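Local atomic coordinates of methyl-accepting chemotaxis protein (Vibrio parahaemolyticus, PDB entry 4EXO), a protein that probably serves as the periplasmic sensing part of a chemotaxis receptor, binding small ligands such as pyruvate in a single Cache (PAS-like) domain. Residues A[34-38]-A[39-43]; A[21-24]-A[25-29]. All coordinates share one frame; numbering follows the deposited sequence. Where two conformers were deposited one is given.

Interaction 1. Residues A[34-38]-A[39-43]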
ATOM      1  N   ASP A  34      11.030  13.036   6.083  1.00 29.24           N
ATOM      2  CA  ASP A  34      11.065  13.911   7.253  1.00 31.82           C
ATOM      3  C   ASP A  34      12.502  14.242   7.704  1.00 32.76           C
ATOM      4  O   ASP A  34      12.770  15.385   8.075  1.00 34.01           O
ATOM      5  CB  ASP A  34      10.233  13.333   8.410  1.00 31.07           C
ATOM      6  CG  ASP A  34       8.728  13.435   8.165  1.00 33.37           C
ATOM      7  OD1 ASP A  34       8.285  14.111   7.215  1.00 35.66           O
ATOM      8  OD2 ASP A  34       7.954  12.835   8.928  1.00 35.61           O
ATOM      9  N   SER A  35      13.401  13.254   7.665  1.00 32.80           N
ATOM     10  CA  SER A  35      14.795  13.420   8.084  1.00 33.72           C
ATOM     11  C   SER A  35      15.772  13.864   6.989  1.00 34.21           C
ATOM     12  O   SER A  35      16.988  13.929   7.225  1.00 33.67           O
ATOM     13  CB  SER A  35      15.322  12.119   8.704  1.00 33.78           C
ATOM     14  OG  SER A  35      15.495  11.109   7.723  1.00 32.99           O
ATOM     15  N   ASP A  36      15.254  14.149   5.798  1.00 33.85           N
ATOM     16  CA  ASP A  36      16.099  14.479   4.671  1.00 34.93           C
ATOM     17  C   ASP A  36      16.858  15.794   4.905  1.00 36.60           C
ATOM     18  O   ASP A  36      16.298  16.752   5.460  1.00 36.72           O
ATOM     19  CB  ASP A  36      15.247  14.618   3.415  1.00 34.09           C
ATOM     20  CG  ASP A  36      16.064  14.936   2.194  1.00 34.27           C
ATOM     21  OD1 ASP A  36      16.843  14.062   1.765  1.00 32.37           O
ATOM     22  OD2 ASP A  36      15.933  16.065   1.659  1.00 34.05           O
ATOM     23  N   VAL A  37      18.109  15.836   4.449  1.00 37.66           N
ATOM     24  CA  VAL A  37      18.890  17.082   4.431  1.00 39.36           C
ATOM     25  C   VAL A  37      19.347  17.313   2.991  1.00 39.45           C
ATOM     26  O   VAL A  37      20.211  16.596   2.488  1.00 39.28           O
ATOM     27  CB  VAL A  37      20.119  17.045   5.397  1.00 39.63           C
ATOM     28  CG1 VAL A  37      20.974  18.323   5.250  1.00 41.56           C
ATOM     29  CG2 VAL A  37      19.665  16.866   6.848  1.00 41.42           C
ATOM     30  N   ASN A  38      18.729  18.292   2.338  1.00 39.90           N
ATOM     31  CA  ASN A  38      19.075  18.678   0.965  1.00 41.17           C
ATOM     32  C   ASN A  38      19.178  17.501  -0.014  1.00 40.12           C
ATOM     33  O   ASN A  38      20.133  17.399  -0.807  1.00 39.86           O
ATOM     34  CB  ASN A  38      20.365  19.515   0.943  1.00 41.92           C
ATOM     35  CG  ASN A  38      20.413  20.474  -0.241  1.00 46.77           C
ATOM     36  OD1 ASN A  38      19.426  21.185  -0.524  1.00 51.04           O
ATOM     37  ND2 ASN A  38      21.553  20.494  -0.955  1.00 48.76           N
ATOM     38  N   GLY A  39      18.194  16.603   0.049  1.00 38.52           N
ATOM     39  CA  GLY A  39      18.092  15.547  -0.948  1.00 36.43           C
ATOM     40  C   GLY A  39      18.879  14.301  -0.617  1.00 35.52           C
ATOM     41  O   GLY A  39      18.890  13.347  -1.410  1.00 34.40           O
ATOM     42  N   SER A  40      19.507  14.290   0.563  1.00 34.69           N
ATOM     43  CA  SER A  40      20.286  13.140   1.043  1.00 34.50           C
ATOM     44  C   SER A  40      19.561  11.791   0.946  1.00 33.44           C
ATOM     45  O   SER A  40      20.187  10.759   0.694  1.00 33.93           O
ATOM     46  CB  SER A  40      20.756  13.352   2.501  1.00 35.58           C
ATOM     47  OG  SER A  40      19.657  13.542   3.403  1.00 36.58           O
ATOM     48  N   ASN A  41      18.249  11.800   1.142  1.00 31.16           N
ATOM     49  CA  ASN A  41      17.507  10.547   1.281  1.00 30.28           C
ATOM     50  C   ASN A  41      16.681  10.175   0.049  1.00 28.92           C
ATOM     51  O   ASN A  41      15.967   9.164   0.065  1.00 28.31           O
ATOM     52  CB  ASN A  41      16.596  10.631   2.515  1.00 30.07           C
ATOM     53  CG  ASN A  41      17.363  10.456   3.817  1.00 30.98           C
ATOM     54  OD1 ASN A  41      18.447   9.844   3.844  1.00 31.12           O
ATOM     55  ND2 ASN A  41      16.799  10.971   4.907  1.00 29.12           N
ATOM     56  N   LYS A  42      16.774  10.987  -1.008  1.00 28.55           N
ATOM     57  CA  LYS A  42      15.950  10.779  -2.204  1.00 27.94           C
ATOM     58  C   LYS A  42      16.253   9.430  -2.838  1.00 27.76           C
ATOM     59  O   LYS A  42      15.330   8.704  -3.249  1.00 27.04           O
ATOM     60  CB  LYS A  42      16.195  11.874  -3.234  1.00 28.53           C
ATOM     61  CG  LYS A  42      15.502  13.187  -2.989  1.00 29.73           C
ATOM     62  CD  LYS A  42      15.982  14.118  -4.093  1.00 33.60           C
ATOM     63  CE  LYS A  42      15.072  15.254  -4.366  1.00 34.17           C
ATOM     64  NZ  LYS A  42      15.696  16.081  -5.483  1.00 35.87           N
ATOM     65  N   GLN A  43      17.543   9.079  -2.908  1.00 26.77           N
ATOM     66  CA  GLN A  43      17.929   7.822  -3.520  1.00 27.28           C
ATOM     67  C   GLN A  43      17.331   6.638  -2.771  1.00 26.39           C
ATOM     68  O   GLN A  43      16.812   5.695  -3.387  1.00 25.69           O
ATOM     69  CB  GLN A  43      19.460   7.679  -3.625  1.00 27.84           C
ATOM     70  CG  GLN A  43      19.897   6.367  -4.221  1.00 31.47           C
ATOM     71  CD  GLN A  43      19.431   6.211  -5.686  1.00 36.84           C
ATOM     72  OE1 GLN A  43      19.494   7.160  -6.476  1.00 36.11           O
ATOM     73  NE2 GLN A  43      18.947   5.009  -6.036  1.00 39.49           N
TER
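The carboxylate of Asp-36 is met at its two oxygens by backbone N-H groups of residues 39-43. Asn-41 N reaches OD1 of Asp-36 nearly along the C-O direction at 2.7 Å, while Gly-39 N binds OD2 of Asp-36 on its syn side at 2.8 Å, 19° out of the carboxylate plane. One face of this group looks toward Ser-40 OG and Val-37 N. The second flat group, the amide of Asn-41, has Asp-36 over one face, with ND2 of Asn-41 3.6 Å from CA of Asp-36. At the same end ND2 lies 3.1 Å from Ser-35 OG, but each has its stronger partner in the preceding helix, Leu-32 O for Asn-41 and Pro-31 O for Ser-35. The extended first torsion of Asp-36, with CG opposite the backbone N (chi1 -179°), carries the carboxylate across to the following residues.

Beyond Asp-36 the chain reverses in a type I' turn from Val-37 to Ser-40, with Asn-38 and Gly-39 at positive phi. Ser-40 N donates to Val-37 O at 3.1 Å from well above the carbonyl plane. In return Val-37 N gives a nearly straight bond (169°) to Ser-40 OG, 3.0 Å away; OG of Ser-40 is folded back between its own N and carbonyl carbon, within reach of Val-37 N. A type I turn from Gly-39 to Lys-42 overlaps the first, sharing Gly-39 and Ser-40.

These two turns form the surface connection from helix 30-34 to helix 42-51, and Trp-134, in the link between strands 120-131 and 136-143, donates its NE1 hydrogen to Asp-36 OD2.

Interaction 2. Residues A[21-24]-A[25-29]; sequences YMMM and GVTAI
Met-22 and Val-26, one helical turn apart, lean across each other at a slant, SE of the selenomethionine Met-22 lying 3.8 Å from CG2 of Val-26. With chi1 at 179° the side chain of Met-22 first runs out from the helix, then folds at chi2 and chi3, so that selenium rather than the terminal methyl meets the valine branch. The backbone bond from Val-26 N to Met-22 O, 3.0 Å, joins the same two residues. The next pair, Met-23 and Thr-27, also meets at a slant but more thinly: CG of Met-23 approaches CG2 of Thr-27 at 4.0 Å, and the Met-23 chain, extended as far as selenium, runs on away from it.

Both are i, i+4 pairs, offset by one residue, near the C-terminal end of the long helix 2-28, which carries the sheet of the Cache domain on one flank and the second subunit on another. Met-22 packs on Leu-138 and Thr-140 of the sheet, whereas Tyr-21 packs on Ala-20 and Thr-27 on Ala-51, both of the second subunit and lying on its helices 2-28 and 42-51; such helix pairing is consistent with the four-helix bundle described for this receptor.

Met-23 O is gripped twice by Thr-27. The hydroxyl OG1 donates to it at 2.7 Å and the backbone N at 2.9 Å, from opposite faces of the carbonyl plane. A chi1 of 56° turns OG1 of Thr-27 back over the preceding turn to reach that oxygen, and the same hydroxyl oxygen is also hydrogen-bonded to Arg-53 N of the second subunit.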
ATOM      1  N   TYR A  21      -3.613   3.557  -1.673  1.00 17.48           N
ATOM      2  CA  TYR A  21      -2.295   3.140  -2.178  1.00 18.61           C
ATOM      3  C   TYR A  21      -1.318   4.294  -2.123  1.00 19.28           C
ATOM      4  O   TYR A  21      -0.157   4.096  -1.759  1.00 19.15           O
ATOM      5  CB  TYR A  21      -2.409   2.672  -3.642  1.00 18.50           C
ATOM      6  CG  TYR A  21      -3.351   1.466  -3.841  1.00 18.97           C
ATOM      7  CD1 TYR A  21      -3.428   0.463  -2.881  1.00 23.56           C
ATOM      8  CD2 TYR A  21      -4.120   1.341  -4.999  1.00 22.38           C
ATOM      9  CE1 TYR A  21      -4.245  -0.648  -3.052  1.00 24.73           C
ATOM     10  CE2 TYR A  21      -4.946   0.233  -5.191  1.00 23.77           C
ATOM     11  CZ  TYR A  21      -4.998  -0.749  -4.219  1.00 26.51           C
ATOM     12  OH  TYR A  21      -5.830  -1.833  -4.380  1.00 28.95           O
HETATM   13  N   MSE A  22      -1.781   5.501  -2.505  1.00 19.41           N
HETATM   14  CA  MSE A  22      -0.902   6.665  -2.440  1.00 20.55           C
HETATM   15  C   MSE A  22      -0.444   6.901  -0.989  1.00 20.35           C
HETATM   16  O   MSE A  22       0.735   7.173  -0.747  1.00 19.81           O
HETATM   17  CB  MSE A  22      -1.585   7.944  -2.987  1.00 20.04           C
HETATM   18  CG  MSE A  22      -0.692   9.210  -2.920  1.00 20.92           C
HETATM   19 SE   MSE A  22       1.029   9.063  -3.891  0.70 23.44          SE
HETATM   20  CE  MSE A  22       0.310   8.478  -5.579  1.00 22.35           C
HETATM   21  N   MSE A  23      -1.375   6.832  -0.041  1.00 19.76           N
HETATM   22  CA  MSE A  23      -1.025   6.969   1.374  1.00 20.69           C
HETATM   23  C   MSE A  23       0.057   5.991   1.791  1.00 20.25           C
HETATM   24  O   MSE A  23       0.988   6.356   2.499  1.00 20.88           O
HETATM   25  CB  MSE A  23      -2.240   6.799   2.299  1.00 21.64           C
HETATM   26  CG  MSE A  23      -1.873   7.165   3.708  1.00 23.44           C
HETATM   27 SE   MSE A  23      -3.436   7.039   4.884  0.70 28.33          SE
HETATM   28  CE  MSE A  23      -4.426   8.640   4.417  1.00 27.32           C
HETATM   29  N   MSE A  24      -0.033   4.752   1.322  0.50 19.77           N
HETATM   30  CA  MSE A  24       0.991   3.764   1.663  0.50 19.81           C
HETATM   31  C   MSE A  24       2.373   4.140   1.166  0.50 19.83           C
HETATM   32  O   MSE A  24       3.359   3.965   1.884  0.50 20.16           O
HETATM   33  CB  MSE A  24       0.591   2.381   1.152  0.50 20.12           C
HETATM   34  CG  MSE A  24      -0.706   1.917   1.765  0.50 20.29           C
HETATM   35 SE   MSE A  24      -1.045   0.048   1.395  0.30 21.34          SE
HETATM   36  CE  MSE A  24       0.375  -0.783   2.406  0.50 20.20           C
ATOM     37  N   GLY A  25       2.446   4.643  -0.064  1.00 19.72           N
ATOM     38  CA  GLY A  25       3.719   5.047  -0.634  1.00 20.32           C
ATOM     39  C   GLY A  25       4.313   6.256   0.109  1.00 20.01           C
ATOM     40  O   GLY A  25       5.473   6.242   0.493  1.00 19.55           O
ATOM     41  N   VAL A  26       3.478   7.269   0.339  1.00 19.99           N
ATOM     42  CA  VAL A  26       3.863   8.468   1.049  1.00 20.13           C
ATOM     43  C   VAL A  26       4.320   8.156   2.493  1.00 21.06           C
ATOM     44  O   VAL A  26       5.334   8.700   2.974  1.00 20.72           O
ATOM     45  CB  VAL A  26       2.719   9.543   0.994  1.00 20.79           C
ATOM     46  CG1 VAL A  26       3.021  10.761   1.941  1.00 22.54           C
ATOM     47  CG2 VAL A  26       2.530  10.034  -0.482  1.00 19.15           C
ATOM     48  N   THR A  27       3.610   7.265   3.161  1.00 19.50           N
ATOM     49  CA  THR A  27       3.992   6.928   4.534  1.00 21.18           C
ATOM     50  C   THR A  27       5.190   5.968   4.585  1.00 21.45           C
ATOM     51  O   THR A  27       5.997   6.074   5.493  1.00 23.27           O
ATOM     52  CB  THR A  27       2.792   6.406   5.360  1.00 20.26           C
ATOM     53  OG1 THR A  27       2.197   5.287   4.703  1.00 20.27           O
ATOM     54  CG2 THR A  27       1.728   7.514   5.496  1.00 20.70           C
ATOM     55  N   ALA A  28       5.340   5.085   3.596  1.00 22.02           N
ATOM     56  CA  ALA A  28       6.514   4.207   3.547  1.00 21.93           C
ATOM     57  C   ALA A  28       7.829   4.982   3.527  1.00 22.53           C
ATOM     58  O   ALA A  28       8.829   4.507   4.094  1.00 22.41           O
ATOM     59  CB  ALA A  28       6.445   3.219   2.363  1.00 22.51           C
ATOM     60  N   ILE A  29       7.837   6.154   2.865  1.00 21.47           N
ATOM     61  CA  ILE A  29       9.057   6.964   2.754  1.00 22.29           C
ATOM     62  C   ILE A  29       9.082   8.111   3.762  1.00 22.76           C
ATOM     63  O   ILE A  29       9.996   8.915   3.770  1.00 22.17           O
ATOM     64  CB  ILE A  29       9.262   7.501   1.308  1.00 22.22           C
ATOM     65  CG1 ILE A  29       8.122   8.464   0.931  1.00 20.51           C
ATOM     66  CG2 ILE A  29       9.371   6.299   0.322  1.00 22.31           C
ATOM     67  CD1 ILE A  29       8.471   9.535  -0.097  1.00 23.49           C
TER

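Overall arrangement
Interaction 2 lies in the last turns of helix 2-28; interaction 1 follows it along the chain and begins at the end of the short helix 30-34. Their centres lie 16 Å apart and their nearest atoms about 5 Å apart, without touching. Trp-134 bridges them: it packs on Ile-29 of 25-29 and hydrogen-bonds Asp-36 of 34-38. Interaction 2 is buried between sheet and second subunit, interaction 1 sits on the surface, where no other chain of the assembly touches it. Neither supplies residues to the pyruvate pocket; the side chain of Met-22 is about 11 Å from the ligand, behind the sheet whose strand 120-131 carries the pocket residue Lys-124.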